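Long-range contacts in A151R (African swine fever virus Georgia 2007/1, PDB 7CMA), which is a zinc-binding non-structural viral protein, possibly an oxygenase, whose precise biochemical role is unknown: residues H13-I18 with Y80-I84; I38-E42 with Y52-N56; L107-N113 with I137-T143. All coordinates share one frame; numbering follows the deposited sequence.

Contact 1 of 3, residues H13-I18 with Y80-I84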
loop_
_atom_site.group_PDB
_atom_site.type_symbol
_atom_site.label_atom_id
_atom_site.label_comp_id
_atom_site.label_asym_id
_atom_site.label_seq_id
_atom_site.Cartn_x
_atom_site.Cartn_y
_atom_site.Cartn_z
ATOM N N HIS A 13 8.811 -1.562 -3.447
ATOM C CA HIS A 13 8.280 -2.369 -4.581
ATOM C C HIS A 13 9.362 -3.333 -5.079
ATOM O O HIS A 13 9.070 -4.539 -5.176
ATOM C CB HIS A 13 7.759 -1.463 -5.706
ATOM C CG HIS A 13 7.477 -2.190 -6.981
ATOM N ND1 HIS A 13 6.314 -2.914 -7.176
ATOM C CD2 HIS A 13 8.201 -2.321 -8.115
ATOM C CE1 HIS A 13 6.321 -3.431 -8.387
ATOM N NE2 HIS A 13 7.476 -3.097 -8.977
ATOM N N LYS A 14 10.590 -2.836 -5.263
ATOM C CA LYS A 14 11.763 -3.653 -5.682
ATOM C C LYS A 14 11.949 -4.820 -4.704
ATOM O O LYS A 14 12.039 -5.973 -5.165
ATOM C CB LYS A 14 13.026 -2.789 -5.746
ATOM C CG LYS A 14 14.339 -3.559 -5.763
ATOM C CD LYS A 14 15.559 -2.672 -5.875
ATOM C CE LYS A 14 16.823 -3.445 -6.189
ATOM N NZ LYS A 14 17.661 -2.739 -7.188
ATOM N N GLU A 15 12.106 -4.521 -3.414
ATOM C CA GLU A 15 12.387 -5.551 -2.382
ATOM C C GLU A 15 11.279 -6.613 -2.418
ATOM O O GLU A 15 11.608 -7.810 -2.322
ATOM C CB GLU A 15 12.518 -4.914 -0.999
ATOM C CG GLU A 15 13.421 -5.698 -0.061
ATOM C CD GLU A 15 14.871 -5.820 -0.512
ATOM O OE1 GLU A 15 15.317 -4.981 -1.327
ATOM O OE2 GLU A 15 15.545 -6.764 -0.061
ATOM N N LYS A 16 10.026 -6.193 -2.618
ATOM C CA LYS A 16 8.855 -7.105 -2.565
ATOM C C LYS A 16 8.818 -7.957 -3.844
ATOM O O LYS A 16 8.597 -9.158 -3.731
ATOM C CB LYS A 16 7.558 -6.314 -2.376
ATOM C CG LYS A 16 7.322 -5.785 -0.967
ATOM C CD LYS A 16 5.857 -5.684 -0.584
ATOM C CE LYS A 16 5.355 -4.258 -0.511
ATOM N NZ LYS A 16 5.377 -3.598 -1.839
ATOM N N LEU A 17 9.110 -7.364 -5.002
ATOM C CA LEU A 17 9.045 -8.070 -6.312
ATOM C C LEU A 17 10.212 -9.061 -6.405
ATOM O O LEU A 17 9.948 -10.223 -6.708
ATOM C CB LEU A 17 9.073 -7.052 -7.456
ATOM C CG LEU A 17 8.895 -7.636 -8.861
ATOM C CD1 LEU A 17 7.738 -8.629 -8.909
ATOM C CD2 LEU A 17 8.686 -6.529 -9.884
ATOM N N ILE A 18 11.404 -8.662 -5.950
ATOM C CA ILE A 18 12.595 -9.563 -5.894
ATOM C C ILE A 18 12.284 -10.741 -4.965
ATOM O O ILE A 18 12.627 -11.879 -5.330
ATOM C CB ILE A 18 13.864 -8.808 -5.454
ATOM C CG1 ILE A 18 14.388 -7.897 -6.567
ATOM C CG2 ILE A 18 14.929 -9.779 -4.971
ATOM C CD1 ILE A 18 15.634 -7.117 -6.196
ATOM N N TYR A 80 14.483 -8.547 -11.951
ATOM C CA TYR A 80 13.844 -7.248 -11.595
ATOM C C TYR A 80 14.459 -6.117 -12.431
ATOM O O TYR A 80 13.715 -5.249 -12.901
ATOM C CB TYR A 80 13.998 -6.922 -10.108
ATOM C CG TYR A 80 13.657 -5.493 -9.763
ATOM C CD1 TYR A 80 12.342 -5.098 -9.584
ATOM C CD2 TYR A 80 14.636 -4.508 -9.732
ATOM C CE1 TYR A 80 12.008 -3.776 -9.339
ATOM C CE2 TYR A 80 14.324 -3.188 -9.444
ATOM C CZ TYR A 80 13.004 -2.818 -9.268
ATOM O OH TYR A 80 12.689 -1.517 -9.000
ATOM N N ASN A 81 15.784 -6.122 -12.589
ATOM C CA ASN A 81 16.516 -5.054 -13.324
ATOM C C ASN A 81 16.064 -5.052 -14.790
ATOM O O ASN A 81 15.782 -3.957 -15.308
ATOM C CB ASN A 81 18.031 -5.201 -13.172
ATOM C CG ASN A 81 18.526 -4.745 -11.815
ATOM O OD1 ASN A 81 17.855 -3.980 -11.123
ATOM N ND2 ASN A 81 19.686 -5.231 -11.410
ATOM N N TRP A 82 15.765 -6.234 -15.338
ATOM C CA TRP A 82 15.205 -6.407 -16.707
ATOM C C TRP A 82 13.777 -5.845 -16.760
ATOM O O TRP A 82 13.450 -5.146 -17.735
ATOM C CB TRP A 82 15.258 -7.882 -17.122
ATOM C CG TRP A 82 14.530 -8.200 -18.392
ATOM C CD1 TRP A 82 14.987 -8.024 -19.667
ATOM C CD2 TRP A 82 13.275 -8.895 -18.513
ATOM N NE1 TRP A 82 14.067 -8.486 -20.569
ATOM C CE2 TRP A 82 13.018 -9.050 -19.892
ATOM C CE3 TRP A 82 12.320 -9.346 -17.598
ATOM C CZ2 TRP A 82 11.850 -9.647 -20.370
ATOM C CZ3 TRP A 82 11.177 -9.952 -18.070
ATOM C CH2 TRP A 82 10.937 -10.080 -19.437
ATOM N N ILE A 83 12.950 -6.166 -15.761
ATOM C CA ILE A 83 11.521 -5.731 -15.722
ATOM C C ILE A 83 11.474 -4.200 -15.676
ATOM O O ILE A 83 10.736 -3.613 -16.482
ATOM C CB ILE A 83 10.773 -6.357 -14.531
ATOM C CG1 ILE A 83 10.450 -7.837 -14.775
ATOM C CG2 ILE A 83 9.520 -5.554 -14.213
ATOM C CD1 ILE A 83 10.068 -8.596 -13.519
ATOM N N ILE A 84 12.169 -3.595 -14.710
ATOM C CA ILE A 84 11.934 -2.180 -14.293
ATOM C C ILE A 84 12.365 -1.235 -15.422
ATOM O O ILE A 84 11.858 -0.092 -15.450
ATOM C CB ILE A 84 12.663 -1.866 -12.972
ATOM C CG1 ILE A 84 12.039 -0.659 -12.264
ATOM C CG2 ILE A 84 14.155 -1.681 -13.207
ATOM C CD1 ILE A 84 10.549 -0.794 -12.009
#
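Tyr80 is the knob of this helix-helix contact: its side chain enters a hole on helix 3-28 bounded by His13, Lys14, Leu17 and Ile18. Each neighbour meets a different part of it. Lys14 lies over one ring face, with CG 3.9 Å from the centroid of the Tyr80 ring and 20° off the normal, which meets the geometry of a CH-pi contact. Its CB also reaches the phenol end, 3.5 Å from Tyr80 OH, and the two side chains cross at about a right angle. Leu17 comes in at the ring edge, in plane, where its CD2 is 3.9 Å from Tyr80 CD1. His13 CD2 is also at the edge, 4.3 Å from Tyr80 CE1. Nearer the root, Ile18 CG1 packs 3.7 Å from Tyr80 CB.

The aromatic group reaches the hole because Tyr80 CG stands opposite its own backbone N (chi1 167°), on a bond already aimed at the other helix. From within helix 72-84, Ile84 CB sits over the face opposite Lys14, and the ring is held between the two. Leu17 CD2 extends the apolar layer to Ile83 CD1, 4.4 Å away. The short helical segments run at 125° to one another with axes 11.0 Å apart at closest approach. Beyond them, Phe148 and Ile151 pack on Leu17, while Met8 of the second subunit touches Glu15.

Lys14 NZ stays 4.1 Å from Asn81 OD1, too long to count as a polar link. Cohesion probably rests largely on dispersion and shape fit, with the aliphatic part of a lysine serving as apolar cover for an aromatic face.

Contact 2 of 3, residues I38-E42 with Y52-N56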
loop_
_atom_site.group_PDB
_atom_site.type_symbol
_atom_site.label_atom_id
_atom_site.label_comp_id
_atom_site.label_asym_id
_atom_site.label_seq_id
_atom_site.Cartn_x
_atom_site.Cartn_y
_atom_site.Cartn_z
ATOM N N ILE A 38 5.868 -12.384 -25.883
ATOM C CA ILE A 38 6.736 -13.304 -26.673
ATOM C C ILE A 38 7.894 -13.742 -25.774
ATOM O O ILE A 38 8.535 -12.858 -25.186
ATOM C CB ILE A 38 7.245 -12.612 -27.955
ATOM C CG1 ILE A 38 6.088 -12.146 -28.847
ATOM C CG2 ILE A 38 8.214 -13.510 -28.707
ATOM C CD1 ILE A 38 6.393 -10.903 -29.650
ATOM N N VAL A 39 8.072 -15.053 -25.589
ATOM C CA VAL A 39 9.177 -15.632 -24.770
ATOM C C VAL A 39 10.511 -15.274 -25.430
ATOM O O VAL A 39 10.684 -15.597 -26.613
ATOM C CB VAL A 39 9.026 -17.155 -24.606
ATOM C CG1 VAL A 39 10.185 -17.746 -23.818
ATOM C CG2 VAL A 39 7.698 -17.525 -23.968
ATOM N N VAL A 40 11.396 -14.583 -24.706
ATOM C CA VAL A 40 12.704 -14.101 -25.238
ATOM C C VAL A 40 13.833 -14.803 -24.480
ATOM O O VAL A 40 14.924 -14.939 -25.059
ATOM C CB VAL A 40 12.834 -12.565 -25.173
ATOM C CG1 VAL A 40 11.888 -11.883 -26.150
ATOM C CG2 VAL A 40 12.633 -12.021 -23.764
ATOM N N SER A 41 13.540 -15.339 -23.290
ATOM C CA SER A 41 14.560 -16.015 -22.449
ATOM C C SER A 41 13.901 -17.018 -21.496
ATOM O O SER A 41 12.657 -16.971 -21.324
ATOM C CB SER A 41 15.398 -15.012 -21.693
ATOM O OG SER A 41 14.808 -13.727 -21.730
ATOM N N GLU A 42 14.732 -17.821 -20.828
ATOM C CA GLU A 42 14.317 -18.862 -19.854
ATOM C C GLU A 42 15.449 -19.060 -18.842
ATOM O O GLU A 42 16.612 -19.163 -19.270
ATOM C CB GLU A 42 13.996 -20.175 -20.575
ATOM C CG GLU A 42 13.588 -21.302 -19.635
ATOM C CD GLU A 42 13.288 -22.634 -20.309
ATOM O OE1 GLU A 42 13.163 -22.653 -21.541
ATOM O OE2 GLU A 42 13.200 -23.655 -19.593
ATOM N N TYR A 52 20.683 -20.067 -18.359
ATOM C CA TYR A 52 20.007 -18.916 -19.013
ATOM C C TYR A 52 19.960 -19.161 -20.524
ATOM O O TYR A 52 21.020 -19.070 -21.175
ATOM C CB TYR A 52 20.732 -17.612 -18.670
ATOM C CG TYR A 52 20.179 -16.379 -19.340
ATOM C CD1 TYR A 52 18.841 -16.039 -19.218
ATOM C CD2 TYR A 52 21.009 -15.503 -20.023
ATOM C CE1 TYR A 52 18.331 -14.892 -19.804
ATOM C CE2 TYR A 52 20.514 -14.351 -20.614
ATOM C CZ TYR A 52 19.170 -14.045 -20.505
ATOM O OH TYR A 52 18.674 -12.901 -21.062
ATOM N N PHE A 53 18.804 -19.630 -21.012
ATOM C CA PHE A 53 18.501 -19.853 -22.452
ATOM C C PHE A 53 17.924 -18.568 -23.050
ATOM O O PHE A 53 16.908 -18.065 -22.530
ATOM C CB PHE A 53 17.510 -21.006 -22.630
ATOM C CG PHE A 53 17.849 -22.264 -21.875
ATOM C CD1 PHE A 53 18.758 -23.179 -22.388
ATOM C CD2 PHE A 53 17.204 -22.573 -20.688
ATOM C CE1 PHE A 53 19.050 -24.348 -21.701
ATOM C CE2 PHE A 53 17.516 -23.733 -19.992
ATOM C CZ PHE A 53 18.452 -24.607 -20.490
ATOM N N THR A 54 18.527 -18.085 -24.136
ATOM C CA THR A 54 17.992 -16.948 -24.930
ATOM C C THR A 54 17.467 -17.479 -26.269
ATOM O O THR A 54 18.111 -18.389 -26.830
ATOM C CB THR A 54 19.058 -15.860 -25.095
ATOM O OG1 THR A 54 19.366 -15.368 -23.791
ATOM C CG2 THR A 54 18.614 -14.721 -25.987
ATOM N N PHE A 55 16.275 -17.030 -26.679
ATOM C CA PHE A 55 15.553 -17.496 -27.892
ATOM C C PHE A 55 15.479 -16.353 -28.914
ATOM O O PHE A 55 15.562 -15.182 -28.511
ATOM C CB PHE A 55 14.154 -17.999 -27.524
ATOM C CG PHE A 55 14.120 -19.064 -26.457
ATOM C CD1 PHE A 55 14.532 -20.362 -26.727
ATOM C CD2 PHE A 55 13.625 -18.784 -25.192
ATOM C CE1 PHE A 55 14.462 -21.348 -25.752
ATOM C CE2 PHE A 55 13.561 -19.769 -24.219
ATOM C CZ PHE A 55 13.981 -21.048 -24.500
ATOM N N ASN A 56 15.284 -16.690 -30.194
ATOM C CA ASN A 56 14.979 -15.695 -31.258
ATOM C C ASN A 56 13.465 -15.684 -31.516
ATOM O O ASN A 56 12.728 -16.340 -30.748
ATOM C CB ASN A 56 15.791 -15.952 -32.535
ATOM C CG ASN A 56 15.445 -17.248 -33.239
ATOM O OD1 ASN A 56 14.459 -17.909 -32.910
ATOM N ND2 ASN A 56 16.259 -17.624 -34.212
#
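Glu42 and Phe55 meet through two different first torsions: Glu42 CG lies opposite its backbone N (chi1 179°) and the chain runs on extended, whereas Phe55 CG lies beside its own N (chi1 -54°), turning the ring toward strand 38-46. As a result Glu42 OE1 arrives at the ring edge, in plane, 3.5 Å from Phe55 CZ, with carboxylate and ring planes 33° apart. Glu42 CB also touches the ring at CE2, and Val39 CG1, approaching obliquely, packs 3.8 Å from Phe55 CD2, the two side chains lying side by side and pointing the same way. Phe53 runs alongside Glu42 in like fashion, its CD2 3.9 Å from Glu42 CD.

These side chains decorate a beta hairpin built from strands 38-46 and 49-55. Glu42 and Phe53 form an antiparallel hydrogen-bonded pair with two 2.8 Å bonds, from Glu42 N to Phe53 O and from Phe53 N to Glu42 O. Ser41 and Thr54 form the adjacent non-hydrogen-bonded pair, on the other face of the sheet from Glu42 and Phe53. A third bond, Phe55 N to Val40 O, measures 3.0 Å and is almost straight at hydrogen, yet its donor stands above the carbonyl plane. On the other side of strand 38-46, Val40 and Ser41 both face Leu33 in a classic beta bulge.

On the Ser41 face, Tyr52 carries its ring back toward the partner strand, and Tyr52 CE1 comes within 3.5 Å of Ser41 CB. The remaining carboxylate oxygen, Glu42 OE2, is hydrogen-bonded to Ser44 OG, while Leu61 of strand 61-66 packs against both Phe53 and Phe55.

Contact 3 of 3, residues L107-N113 with I137-T143. With ZN (zinc ion), chain C.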
loop_
_atom_site.group_PDB
_atom_site.type_symbol
_atom_site.label_atom_id
_atom_site.label_comp_id
_atom_site.label_asym_id
_atom_site.label_seq_id
_atom_site.Cartn_x
_atom_site.Cartn_y
_atom_site.Cartn_z
ATOM N N LEU A 107 -16.228 -16.806 -18.745
ATOM C CA LEU A 107 -15.001 -16.736 -17.908
ATOM C C LEU A 107 -14.125 -17.962 -18.190
ATOM O O LEU A 107 -14.674 -18.995 -18.610
ATOM C CB LEU A 107 -15.410 -16.662 -16.436
ATOM C CG LEU A 107 -15.881 -15.290 -15.952
ATOM C CD1 LEU A 107 -16.387 -15.365 -14.519
ATOM C CD2 LEU A 107 -14.767 -14.261 -16.067
ATOM N N TYR A 108 -12.805 -17.805 -18.087
ATOM C CA TYR A 108 -11.829 -18.919 -18.210
ATOM C C TYR A 108 -11.404 -19.351 -16.797
ATOM O O TYR A 108 -11.299 -18.471 -15.925
ATOM C CB TYR A 108 -10.645 -18.487 -19.081
ATOM C CG TYR A 108 -10.979 -18.301 -20.541
ATOM C CD1 TYR A 108 -11.626 -17.158 -20.989
ATOM C CD2 TYR A 108 -10.712 -19.293 -21.468
ATOM C CE1 TYR A 108 -11.990 -17.006 -22.318
ATOM C CE2 TYR A 108 -11.040 -19.144 -22.806
ATOM C CZ TYR A 108 -11.668 -17.986 -23.237
ATOM O OH TYR A 108 -12.045 -17.851 -24.544
ATOM N N HIS A 109 -11.325 -20.663 -16.586
ATOM C CA HIS A 109 -11.138 -21.187 -15.212
ATOM C C HIS A 109 -9.903 -22.059 -15.049
ATOM O O HIS A 109 -9.567 -22.787 -15.986
ATOM C CB HIS A 109 -12.367 -22.016 -14.803
ATOM C CG HIS A 109 -13.684 -21.330 -14.932
ATOM N ND1 HIS A 109 -14.316 -20.750 -13.856
ATOM C CD2 HIS A 109 -14.508 -21.163 -15.988
ATOM C CE1 HIS A 109 -15.462 -20.234 -14.248
ATOM N NE2 HIS A 109 -15.600 -20.474 -15.548
ATOM N N THR A 110 -9.277 -21.973 -13.886
ATOM C CA THR A 110 -8.122 -22.838 -13.527
ATOM C C THR A 110 -8.562 -23.854 -12.464
ATOM O O THR A 110 -7.842 -24.859 -12.282
ATOM C CB THR A 110 -6.942 -21.996 -13.023
ATOM O OG1 THR A 110 -7.451 -21.130 -12.010
ATOM C CG2 THR A 110 -6.283 -21.179 -14.113
ATOM N N ASN A 111 -9.570 -23.496 -11.667
ATOM C CA ASN A 111 -10.057 -24.300 -10.512
ATOM C C ASN A 111 -9.007 -24.278 -9.391
ATOM O O ASN A 111 -8.987 -25.229 -8.601
ATOM C CB ASN A 111 -10.380 -25.742 -10.924
ATOM C CG ASN A 111 -11.859 -25.983 -11.139
ATOM O OD1 ASN A 111 -12.560 -25.114 -11.647
ATOM N ND2 ASN A 111 -12.346 -27.152 -10.745
ATOM N N TYR A 112 -8.110 -23.281 -9.386
ATOM C CA TYR A 112 -7.010 -23.180 -8.385
ATOM C C TYR A 112 -7.592 -22.869 -7.001
ATOM O O TYR A 112 -7.254 -23.590 -6.059
ATOM C CB TYR A 112 -5.976 -22.122 -8.791
ATOM C CG TYR A 112 -4.982 -22.571 -9.835
ATOM C CD1 TYR A 112 -4.694 -23.912 -10.023
ATOM C CD2 TYR A 112 -4.352 -21.654 -10.663
ATOM C CE1 TYR A 112 -3.807 -24.331 -11.002
ATOM C CE2 TYR A 112 -3.434 -22.054 -11.620
ATOM C CZ TYR A 112 -3.171 -23.398 -11.799
ATOM O OH TYR A 112 -2.287 -23.798 -12.757
ATOM N N ASN A 113 -8.346 -21.770 -6.870
ATOM C CA ASN A 113 -8.761 -21.226 -5.546
ATOM C C ASN A 113 -10.230 -21.573 -5.265
ATOM O O ASN A 113 -10.738 -21.133 -4.229
ATOM C CB ASN A 113 -8.553 -19.713 -5.447
ATOM C CG ASN A 113 -7.162 -19.279 -5.851
ATOM O OD1 ASN A 113 -7.007 -18.344 -6.631
ATOM N ND2 ASN A 113 -6.151 -19.977 -5.363
ATOM N N ILE A 137 -10.137 -11.747 -18.547
ATOM C CA ILE A 137 -10.966 -12.892 -19.016
ATOM C C ILE A 137 -10.962 -14.010 -17.976
ATOM O O ILE A 137 -11.656 -14.996 -18.202
ATOM C CB ILE A 137 -10.420 -13.377 -20.372
ATOM C CG1 ILE A 137 -9.067 -14.073 -20.246
ATOM C CG2 ILE A 137 -10.364 -12.236 -21.371
ATOM C CD1 ILE A 137 -8.509 -14.539 -21.560
ATOM N N TRP A 138 -10.261 -13.828 -16.860
ATOM C CA TRP A 138 -10.072 -14.926 -15.875
ATOM C C TRP A 138 -11.044 -14.854 -14.695
ATOM O O TRP A 138 -11.241 -13.760 -14.165
ATOM C CB TRP A 138 -8.601 -14.999 -15.458
ATOM C CG TRP A 138 -7.751 -15.404 -16.614
ATOM C CD1 TRP A 138 -7.039 -14.594 -17.446
ATOM C CD2 TRP A 138 -7.595 -16.738 -17.116
ATOM N NE1 TRP A 138 -6.433 -15.336 -18.420
ATOM C CE2 TRP A 138 -6.758 -16.653 -18.245
ATOM C CE3 TRP A 138 -8.061 -17.991 -16.707
ATOM C CZ2 TRP A 138 -6.389 -17.777 -18.974
ATOM C CZ3 TRP A 138 -7.692 -19.101 -17.428
ATOM C CH2 TRP A 138 -6.877 -18.989 -18.551
ATOM N N CYS A 139 -11.614 -16.000 -14.310
ATOM C CA CYS A 139 -12.591 -16.087 -13.190
ATOM C C CYS A 139 -11.927 -15.651 -11.883
ATOM O O CYS A 139 -10.914 -16.245 -11.530
ATOM C CB CYS A 139 -13.123 -17.512 -13.100
ATOM S SG CYS A 139 -14.125 -17.887 -11.641
ATOM N N THR A 140 -12.512 -14.677 -11.190
ATOM C CA THR A 140 -11.885 -14.110 -9.972
ATOM C C THR A 140 -12.105 -15.018 -8.768
ATOM O O THR A 140 -11.523 -14.738 -7.717
ATOM C CB THR A 140 -12.482 -12.738 -9.673
ATOM O OG1 THR A 140 -13.866 -12.925 -9.384
ATOM C CG2 THR A 140 -12.315 -11.768 -10.820
ATOM N N LYS A 141 -12.922 -16.055 -8.923
ATOM C CA LYS A 141 -13.215 -16.987 -7.809
ATOM C C LYS A 141 -12.165 -18.091 -7.767
ATOM O O LYS A 141 -11.757 -18.453 -6.670
ATOM C CB LYS A 141 -14.612 -17.589 -7.977
ATOM C CG LYS A 141 -15.745 -16.585 -8.116
ATOM C CD LYS A 141 -17.098 -17.196 -7.835
ATOM C CE LYS A 141 -17.005 -18.636 -7.375
ATOM N NZ LYS A 141 -18.329 -19.175 -6.983
ATOM N N CYS A 142 -11.750 -18.594 -8.923
ATOM C CA CYS A 142 -10.798 -19.730 -8.943
ATOM C C CYS A 142 -9.404 -19.294 -9.400
ATOM O O CYS A 142 -8.472 -20.061 -9.204
ATOM C CB CYS A 142 -11.308 -20.843 -9.844
ATOM S SG CYS A 142 -11.542 -20.385 -11.576
ATOM N N THR A 143 -9.281 -18.115 -10.006
ATOM C CA THR A 143 -7.967 -17.706 -10.566
ATOM C C THR A 143 -7.503 -16.413 -9.898
ATOM O O THR A 143 -8.164 -15.384 -10.072
ATOM C CB THR A 143 -7.993 -17.669 -12.099
ATOM O OG1 THR A 143 -8.688 -18.814 -12.590
ATOM C CG2 THR A 143 -6.612 -17.590 -12.710
HETATM ZN ZN ZN C . -13.800 -20.225 -11.749
#
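His109 reaches from strand 107-109 into a zinc site shared with Cys139 and Cys142. Its CB passes 3.7 Å from Cys142 SG; CG then starts the imidazole, whose edge is turned to that sulfur. ND1 makes the metal bond, 2.2 Å from the zinc ion, and also touches Cys139 CB. CE1 lies near Cys139 SG, and at the far tip NE2 is hydrogen-bonded to Glu104 O, which helps fix the ring's rotation.

Cys139 SG and Cys142 SG bind zinc at 2.4 and 2.3 Å, and Cys116 completes the set of three cysteines and one histidine. Cys142 SG reaches the metal from between its backbone N and carbonyl carbon (chi1 61°), where it also accepts weak hydrogen bonds from Thr110 N and Asn111 N. Such N-H···S bonds would probably temper the thiolate charge. The loops are tied further by Thr110 OG1 and Thr143 OG1, 2.7 Å apart, and by Asn113 N to Cys142 O at 2.9 Å.

At the other end, backbone bonds from Tyr108 N to Ile137 O and from Cys139 N to Tyr108 O flank a single bridge. There Tyr108 CB sits over the six-membered ring of Trp138, 3.7 Å from its centroid. Strand 107-109 is an outer strand of a three-stranded antiparallel sheet; the backbone of His109 is hydrogen-bonded to that of Tyr102 on strand 99-104, and the loop after strand 125-127 brings in the CxxC cysteines.

In the fold
The three contacts divide between two regions of the chain. Contacts 1 and 2 have centres 19 Å apart and touch directly: Trp82 CZ2 of contact 1 lies 4.2 Å from Val40 CG2 of contact 2, which links helix 72-84 to the five-stranded sheet. In sequence, the hairpin of contact 2 falls wholly between the two helical segments of contact 1. Contact 3 follows both and carries the zinc. Its centre is 26 Å from that of contact 1 and 28 Å from that of contact 2, with nearest atoms about 17 and 15 Å away, respectively, so neither touches the zinc-binding segments. Contacts 2 and 3 occupy opposite sides of the chain's centre.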